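Local coordinates for acyl-coenzyme A thioesterase PaaI (Escherichia coli, PDB 2FS2), which hydrolyses acyl-CoA thioesters in phenylacetate degradation, preferring ring-hydroxylated phenylacetyl-CoA esters, at residues B[33-46]-B[89-101]. Numbering follows the deposited sequence.
Sequences GFAVVTMTVTAQML and GFAGDTLTATAQV
With CG of Phe34 anti to the backbone N (chi1 178°), the ring swings over strand 94-101: its CE1 lies 3.6 Å from Thr98 CG2, approached obliquely, while Gln100 CG comes up at the ring edge. Val36 uses the same torsion (chi1 176°) to send CG1 across to Thr96 CG2, a tight 3.5 Å, and its CG2 settles beside the Thr98 hydroxyl. A lysine in place of Phe34 would probably deprive the Thr98 methyl and Gln100 CG of their aromatic neighbour. Further along this face, Thr38 crosses Thr96 and Thr40 crosses Thr94, the paired OG1 atoms too far apart for a hydrogen bond.

Strands 34-40 and 94-101 are antiparallel neighbours in the curved sheet of the hot dog fold, which wraps helix 54-70. Paired backbone bonds join Ala35 to Ala99, Val37 to Ala97 and Met39 to Leu95, a selenomethionine at Met39; Ala99 N to Ala35 O, at 2.8 Å, is nearly straight. These residues form the buried face, where Val37 CG2 rests on Ala97 CB (3.9 Å), Val37 also meets Ala64 of the helix, and Leu95 reaches Leu57.

Just past the end of strand 34-40, Val41 presses CG2 against Leu95 CD1 (3.4 Å) and lays CG1 near Phe90 O. Its carbonyl O takes the N-H of Gly92 at 2.6 Å, in the type II turn from Phe90 to Asp93. Asp93 OD2 accepts the N-H of Phe90 from above the carboxylate plane, and OD1 is hydrogen-bonded to Gln118 NE2.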
loop_
_atom_site.group_PDB
_atom_site.type_symbol
_atom_site.label_atom_id
_atom_site.label_comp_id
_atom_site.label_asym_id
_atom_site.label_seq_id
_atom_site.Cartn_x
_atom_site.Cartn_y
_atom_site.Cartn_z
ATOM N N GLY B 33 15.142 10.993 13.122
ATOM C CA GLY B 33 14.488 10.442 11.937
ATOM C C GLY B 33 15.179 9.150 11.428
ATOM O O GLY B 33 15.034 8.807 10.224
ATOM N N PHE B 34 15.932 8.422 12.274
ATOM C CA PHE B 34 16.782 7.387 11.706
ATOM C C PHE B 34 17.054 6.374 12.777
ATOM O O PHE B 34 17.524 6.789 13.871
ATOM C CB PHE B 34 18.099 7.963 11.167
ATOM C CG PHE B 34 19.058 6.910 10.606
ATOM C CD1 PHE B 34 18.896 6.408 9.255
ATOM C CD2 PHE B 34 20.123 6.424 11.387
ATOM C CE1 PHE B 34 19.816 5.382 8.746
ATOM C CE2 PHE B 34 21.003 5.406 10.880
ATOM C CZ PHE B 34 20.867 4.890 9.529
ATOM N N ALA B 35 16.908 5.074 12.453
ATOM C CA ALA B 35 17.206 3.987 13.454
ATOM C C ALA B 35 17.574 2.710 12.697
ATOM O O ALA B 35 17.014 2.472 11.624
ATOM C CB ALA B 35 15.943 3.695 14.329
ATOM N N VAL B 36 18.442 1.881 13.263
ATOM C CA VAL B 36 18.935 0.640 12.689
ATOM C C VAL B 36 18.850 -0.320 13.830
ATOM O O VAL B 36 19.320 -0.003 14.979
ATOM C CB VAL B 36 20.398 0.730 12.164
ATOM C CG1 VAL B 36 20.917 -0.619 11.650
ATOM C CG2 VAL B 36 20.578 1.707 11.064
ATOM N N VAL B 37 18.199 -1.456 13.612
ATOM C CA VAL B 37 18.035 -2.402 14.657
ATOM C C VAL B 37 18.357 -3.714 14.000
ATOM O O VAL B 37 18.416 -3.833 12.775
ATOM C CB VAL B 37 16.565 -2.397 15.293
ATOM C CG1 VAL B 37 16.278 -1.059 16.064
ATOM C CG2 VAL B 37 15.442 -2.617 14.137
ATOM N N THR B 38 18.544 -4.706 14.837
ATOM C CA THR B 38 19.138 -5.960 14.426
ATOM C C THR B 38 18.487 -7.145 15.163
ATOM O O THR B 38 17.990 -6.987 16.257
ATOM C CB THR B 38 20.631 -5.839 14.709
ATOM O OG1 THR B 38 21.340 -6.683 13.792
ATOM C CG2 THR B 38 20.926 -6.369 16.078
HETATM N N MSE B 39 18.401 -8.297 14.537
HETATM C CA MSE B 39 17.770 -9.449 15.164
HETATM C C MSE B 39 18.286 -10.694 14.475
HETATM O O MSE B 39 18.487 -10.698 13.276
HETATM C CB MSE B 39 16.244 -9.360 14.944
HETATM C CG MSE B 39 15.513 -10.650 15.259
HETATM SE SE MSE B 39 13.604 -10.462 14.734
HETATM C CE MSE B 39 13.050 -9.843 16.359
ATOM N N THR B 40 18.450 -11.760 15.217
ATOM C CA THR B 40 18.830 -13.036 14.627
ATOM C C THR B 40 17.591 -13.922 14.538
ATOM O O THR B 40 16.767 -13.947 15.432
ATOM C CB THR B 40 19.982 -13.614 15.479
ATOM O OG1 THR B 40 21.119 -12.694 15.365
ATOM C CG2 THR B 40 20.497 -15.015 14.954
ATOM N N VAL B 41 17.390 -14.569 13.400
ATOM C CA VAL B 41 16.282 -15.514 13.230
ATOM C C VAL B 41 16.715 -16.834 13.924
ATOM O O VAL B 41 17.745 -17.408 13.548
ATOM C CB VAL B 41 16.118 -15.763 11.757
ATOM C CG1 VAL B 41 15.062 -16.846 11.508
ATOM C CG2 VAL B 41 15.842 -14.404 11.027
ATOM N N THR B 42 15.993 -17.185 14.993
ATOM C CA THR B 42 16.003 -18.448 15.720
ATOM C C THR B 42 14.943 -19.421 15.176
ATOM O O THR B 42 13.969 -19.007 14.480
ATOM C CB THR B 42 15.621 -18.152 17.159
ATOM O OG1 THR B 42 14.324 -17.527 17.174
ATOM C CG2 THR B 42 16.530 -17.117 17.748
ATOM N N ALA B 43 15.077 -20.706 15.518
ATOM C CA ALA B 43 14.167 -21.758 14.972
ATOM C C ALA B 43 12.663 -21.573 15.353
ATOM O O ALA B 43 11.741 -21.810 14.531
ATOM C CB ALA B 43 14.665 -23.161 15.338
ATOM N N GLN B 44 12.450 -21.126 16.584
ATOM C CA GLN B 44 11.166 -20.703 17.108
ATOM C C GLN B 44 10.386 -19.764 16.163
ATOM O O GLN B 44 9.163 -19.671 16.236
ATOM C CB GLN B 44 11.410 -19.976 18.442
ATOM C CG GLN B 44 12.277 -20.727 19.490
ATOM C CD GLN B 44 13.803 -20.524 19.347
ATOM O OE1 GLN B 44 14.475 -21.233 18.567
ATOM N NE2 GLN B 44 14.353 -19.572 20.118
HETATM N N MSE B 45 11.041 -19.064 15.264
HETATM C CA MSE B 45 10.266 -18.089 14.457
HETATM C C MSE B 45 9.835 -18.568 13.075
HETATM O O MSE B 45 9.173 -17.817 12.336
HETATM C CB MSE B 45 11.001 -16.744 14.303
HETATM C CG MSE B 45 12.030 -16.477 15.378
HETATM SE SE MSE B 45 12.816 -14.694 15.204
HETATM C CE MSE B 45 12.466 -14.411 13.335
ATOM N N LEU B 46 10.211 -19.807 12.747
ATOM C CA LEU B 46 10.018 -20.410 11.410
ATOM C C LEU B 46 8.630 -21.048 11.102
ATOM O O LEU B 46 8.027 -21.701 11.937
ATOM C CB LEU B 46 11.114 -21.475 11.177
ATOM C CG LEU B 46 12.598 -21.134 11.329
ATOM C CD1 LEU B 46 13.432 -22.449 11.074
ATOM C CD2 LEU B 46 13.050 -19.994 10.382
ATOM N N GLY B 89 13.761 -15.166 5.414
ATOM C CA GLY B 89 14.773 -15.172 6.469
ATOM C C GLY B 89 14.973 -16.599 7.078
ATOM O O GLY B 89 14.040 -17.119 7.630
ATOM N N PHE B 90 16.155 -17.220 6.976
ATOM C CA PHE B 90 16.339 -18.598 7.480
ATOM C C PHE B 90 17.005 -18.579 8.789
ATOM O O PHE B 90 17.685 -17.621 9.055
ATOM C CB PHE B 90 17.286 -19.364 6.541
ATOM C CG PHE B 90 16.717 -19.562 5.203
ATOM C CD1 PHE B 90 17.271 -18.949 4.116
ATOM C CD2 PHE B 90 15.546 -20.242 5.054
ATOM C CE1 PHE B 90 16.713 -19.099 2.843
ATOM C CE2 PHE B 90 14.927 -20.363 3.815
ATOM C CZ PHE B 90 15.503 -19.818 2.705
ATOM N N ALA B 91 16.895 -19.656 9.581
ATOM C CA ALA B 91 17.567 -19.759 10.910
ATOM C C ALA B 91 18.996 -19.330 10.854
ATOM O O ALA B 91 19.718 -19.693 9.959
ATOM C CB ALA B 91 17.474 -21.215 11.550
ATOM N N GLY B 92 19.396 -18.476 11.792
ATOM C CA GLY B 92 20.792 -18.083 11.914
ATOM C C GLY B 92 20.996 -16.804 11.112
ATOM O O GLY B 92 22.020 -16.122 11.340
ATOM N N ASP B 93 20.072 -16.460 10.187
ATOM C CA ASP B 93 20.274 -15.261 9.362
ATOM C C ASP B 93 20.330 -14.063 10.319
ATOM O O ASP B 93 19.536 -14.015 11.259
ATOM C CB ASP B 93 19.155 -15.061 8.342
ATOM C CG ASP B 93 19.392 -15.811 7.028
ATOM O OD1 ASP B 93 20.387 -16.651 6.909
ATOM O OD2 ASP B 93 18.592 -15.624 6.032
ATOM N N THR B 94 21.237 -13.113 10.121
ATOM C CA THR B 94 21.158 -11.882 10.979
ATOM C C THR B 94 20.520 -10.834 10.133
ATOM O O THR B 94 21.015 -10.582 9.055
ATOM C CB THR B 94 22.544 -11.348 11.409
ATOM O OG1 THR B 94 23.044 -12.233 12.391
ATOM C CG2 THR B 94 22.456 -10.022 12.239
ATOM N N LEU B 95 19.498 -10.163 10.672
ATOM C CA LEU B 95 18.635 -9.260 9.882
ATOM C C LEU B 95 18.755 -7.843 10.470
ATOM O O LEU B 95 18.678 -7.650 11.678
ATOM C CB LEU B 95 17.190 -9.724 9.990
ATOM C CG LEU B 95 16.854 -11.085 9.416
ATOM C CD1 LEU B 95 15.377 -11.407 9.479
ATOM C CD2 LEU B 95 17.321 -11.161 7.978
ATOM N N THR B 96 18.987 -6.866 9.620
ATOM C CA THR B 96 19.168 -5.502 10.009
ATOM C C THR B 96 18.044 -4.679 9.323
ATOM O O THR B 96 17.880 -4.757 8.104
ATOM C CB THR B 96 20.574 -5.056 9.558
ATOM O OG1 THR B 96 21.564 -6.004 10.052
ATOM C CG2 THR B 96 21.013 -3.812 10.278
ATOM N N ALA B 97 17.267 -3.973 10.118
ATOM C CA ALA B 97 16.181 -3.080 9.641
ATOM C C ALA B 97 16.650 -1.639 9.853
ATOM O O ALA B 97 17.081 -1.278 10.993
ATOM C CB ALA B 97 14.819 -3.365 10.388
ATOM N N THR B 98 16.678 -0.862 8.774
ATOM C CA THR B 98 17.037 0.512 8.810
ATOM C C THR B 98 15.820 1.324 8.435
ATOM O O THR B 98 15.246 1.109 7.368
ATOM C CB THR B 98 18.041 0.735 7.790
ATOM O OG1 THR B 98 19.259 0.019 8.143
ATOM C CG2 THR B 98 18.550 2.181 7.725
ATOM N N ALA B 99 15.503 2.318 9.260
ATOM C CA ALA B 99 14.336 3.125 9.031
ATOM C C ALA B 99 14.810 4.544 8.804
ATOM O O ALA B 99 15.646 5.025 9.534
ATOM C CB ALA B 99 13.479 3.009 10.252
ATOM N N GLN B 100 14.297 5.254 7.805
ATOM C CA GLN B 100 14.765 6.586 7.454
ATOM C C GLN B 100 13.498 7.428 7.231
ATOM O O GLN B 100 12.610 6.972 6.505
ATOM C CB GLN B 100 15.248 6.541 6.026
ATOM C CG GLN B 100 16.537 6.217 5.762
ATOM C CD GLN B 100 16.702 6.042 4.258
ATOM O OE1 GLN B 100 16.660 7.018 3.509
ATOM N NE2 GLN B 100 16.849 4.830 3.834
ATOM N N VAL B 101 13.448 8.619 7.796
ATOM C CA VAL B 101 12.342 9.575 7.566
ATOM C C VAL B 101 12.404 10.035 6.056
ATOM O O VAL B 101 13.479 10.302 5.511
ATOM C CB VAL B 101 12.391 10.751 8.573
ATOM C CG1 VAL B 101 13.625 11.537 8.466
ATOM C CG2 VAL B 101 11.242 11.727 8.375
#